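Local coordinates for protein putative Endoribonuclease L-PSP (Entamoeba histolytica, PDB 3M1X) that is of uncertain function but belongs to the RutC (YjgF/YER057c/UK114) family and may act as a deaminase, at residues V96-L101 with H122-A127. Residues are numbered along the deposited sequence; the frame is centred on the assembly and turned at random. Where two conformers were deposited one is given.
Sequences VKTTCL and HKPARA
Thr98 O takes two donors, one from each side of its carbonyl plane: Ala127 N at 3.2 Å, and Lys97 NZ, which lies 2.9 Å from Thr98 O and well above the plane. In Lys97 the bend at chi2 (68°) lays CD 3.8 Å from Ala125 CB, and the bend at chi4 (54°) turns NZ back to Thr98 O, near Ala127 CB, where it also forms a salt bridge with Glu143 of the second subunit. Three further backbone bonds, Ala125 N to Val96 O, Thr98 N to Ala125 O and Cys100 N to Ala127 O, continue the parallel pairing, the last nearly straight at 2.9 Å between Cys100 N and Ala127 O. On the face of Thr98 and Arg126, Thr98 OG1 meets Arg126 CG at 3.4 Å. The extended first part of the Arg126 chain brings CD to 3.9 Å from Cys100 SG, and the bend at chi3 (75°) then turns the guanidinium toward its partners. Tyr115 gives its OH to a hydrogen bond with Thr98 OG1 and its ring to a cation-pi contact with Arg126, whose NH1 is hydrogen-bonded to Asn112 OD1 and whose NE donates to a bound citrate, probably from the crystallisation liquor. Just before strand 125-130, Pro124 CB packs on Val96 O. Strands 95-102 and 125-130 are joined through helix 108-119 in a beta-alpha-beta crossover, as in the trimeric YjgF/UK114 fold.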
loop_
_atom_site.group_PDB
_atom_site.type_symbol
_atom_site.label_atom_id
_atom_site.label_comp_id
_atom_site.label_asym_id
_atom_site.label_seq_id
_atom_site.Cartn_x
_atom_site.Cartn_y
_atom_site.Cartn_z
ATOM N N VAL A 96 7.098 -8.524 -7.489
ATOM C CA VAL A 96 6.955 -7.359 -8.414
ATOM C C VAL A 96 7.017 -6.071 -7.671
ATOM O O VAL A 96 7.512 -5.076 -8.266
ATOM C CB VAL A 96 5.666 -7.388 -9.304
ATOM C CG1 VAL A 96 5.696 -8.647 -10.116
ATOM C CG2 VAL A 96 4.332 -7.216 -8.523
ATOM N N LYS A 97 6.571 -5.992 -6.434
ATOM C CA LYS A 97 6.447 -4.737 -5.712
ATOM C C LYS A 97 6.513 -5.044 -4.244
ATOM O O LYS A 97 5.871 -5.975 -3.772
ATOM C CB LYS A 97 5.068 -4.091 -6.071
ATOM C CG LYS A 97 4.577 -2.944 -5.236
ATOM C CD LYS A 97 5.421 -1.720 -5.413
ATOM C CE LYS A 97 4.808 -0.424 -4.729
ATOM N NZ LYS A 97 4.540 -0.699 -3.307
ATOM N N THR A 98 7.212 -4.212 -3.472
ATOM C CA THR A 98 7.204 -4.236 -2.022
ATOM C C THR A 98 6.817 -2.879 -1.459
ATOM O O THR A 98 6.926 -1.869 -2.140
ATOM C CB THR A 98 8.578 -4.629 -1.468
ATOM O OG1 THR A 98 9.464 -3.551 -1.699
ATOM C CG2 THR A 98 9.122 -5.911 -2.044
ATOM N N THR A 99 6.384 -2.907 -0.222
ATOM C CA THR A 99 6.206 -1.720 0.551
ATOM C C THR A 99 6.937 -1.962 1.864
ATOM O O THR A 99 6.691 -2.975 2.548
ATOM C CB THR A 99 4.744 -1.347 0.794
ATOM O OG1 THR A 99 4.099 -1.266 -0.479
ATOM C CG2 THR A 99 4.630 0.010 1.503
ATOM N N CYS A 100 7.819 -1.040 2.227
ATOM C CA CYS A 100 8.754 -1.169 3.351
ATOM C C CYS A 100 8.473 -0.087 4.373
ATOM O O CYS A 100 8.626 1.094 4.067
ATOM C CB CYS A 100 10.185 -1.077 2.837
ATOM S SG CYS A 100 10.620 -2.332 1.618
ATOM N N LEU A 101 8.002 -0.527 5.545
ATOM C CA LEU A 101 7.572 0.359 6.619
ATOM C C LEU A 101 8.561 0.325 7.724
ATOM O O LEU A 101 8.934 -0.771 8.210
ATOM C CB LEU A 101 6.206 -0.063 7.134
ATOM C CG LEU A 101 5.040 -0.076 6.147
ATOM C CD1 LEU A 101 4.978 -1.319 5.291
ATOM C CD2 LEU A 101 3.715 0.094 6.952
ATOM N N HIS A 122 17.724 -9.004 -7.971
ATOM C CA HIS A 122 16.318 -8.720 -8.315
ATOM C C HIS A 122 15.897 -7.406 -7.667
ATOM O O HIS A 122 16.174 -7.151 -6.522
ATOM C CB HIS A 122 15.445 -9.878 -7.817
ATOM C CG HIS A 122 14.015 -9.690 -8.224
ATOM N ND1 HIS A 122 13.667 -9.570 -9.538
ATOM C CD2 HIS A 122 12.884 -9.524 -7.499
ATOM C CE1 HIS A 122 12.359 -9.376 -9.617
ATOM N NE2 HIS A 122 11.859 -9.348 -8.389
ATOM N N LYS A 123 15.175 -6.599 -8.449
ATOM C CA LYS A 123 14.852 -5.222 -8.082
ATOM C C LYS A 123 13.363 -4.939 -8.257
ATOM O O LYS A 123 12.929 -4.338 -9.226
ATOM C CB LYS A 123 15.695 -4.237 -8.899
ATOM C CG LYS A 123 17.307 -4.349 -8.435
ATOM C CD LYS A 123 18.158 -3.369 -9.127
ATOM C CE LYS A 123 19.590 -3.630 -8.732
ATOM N NZ LYS A 123 20.395 -2.619 -9.478
ATOM N N PRO A 124 12.539 -5.314 -7.294
ATOM C CA PRO A 124 11.105 -4.999 -7.323
ATOM C C PRO A 124 10.858 -3.492 -7.411
ATOM O O PRO A 124 11.716 -2.698 -6.950
ATOM C CB PRO A 124 10.556 -5.558 -6.002
ATOM C CG PRO A 124 11.546 -6.654 -5.643
ATOM C CD PRO A 124 12.872 -6.160 -6.114
ATOM N N ALA A 125 9.698 -3.115 -7.833
ATOM C CA ALA A 125 9.220 -1.803 -7.531
ATOM C C ALA A 125 9.088 -1.669 -6.034
ATOM O O ALA A 125 8.892 -2.662 -5.327
ATOM C CB ALA A 125 7.904 -1.500 -8.258
ATOM N N ARG A 126 9.112 -0.458 -5.490
ATOM C CA ARG A 126 9.183 -0.254 -4.046
ATOM C C ARG A 126 8.636 1.086 -3.624
ATOM O O ARG A 126 8.785 2.085 -4.320
ATOM C CB ARG A 126 10.638 -0.381 -3.577
ATOM C CG ARG A 126 10.779 -0.481 -2.067
ATOM C CD ARG A 126 12.195 -0.791 -1.646
ATOM N NE ARG A 126 13.058 0.372 -1.780
ATOM C CZ ARG A 126 14.252 0.425 -1.254
ATOM N NH1 ARG A 126 14.829 -0.628 -0.716
ATOM N NH2 ARG A 126 14.926 1.587 -1.302
ATOM N N ALA A 127 8.003 1.096 -2.450
ATOM C CA ALA A 127 7.735 2.311 -1.713
ATOM C C ALA A 127 8.105 2.112 -0.289
ATOM O O ALA A 127 7.876 1.050 0.278
ATOM C CB ALA A 127 6.270 2.713 -1.810
#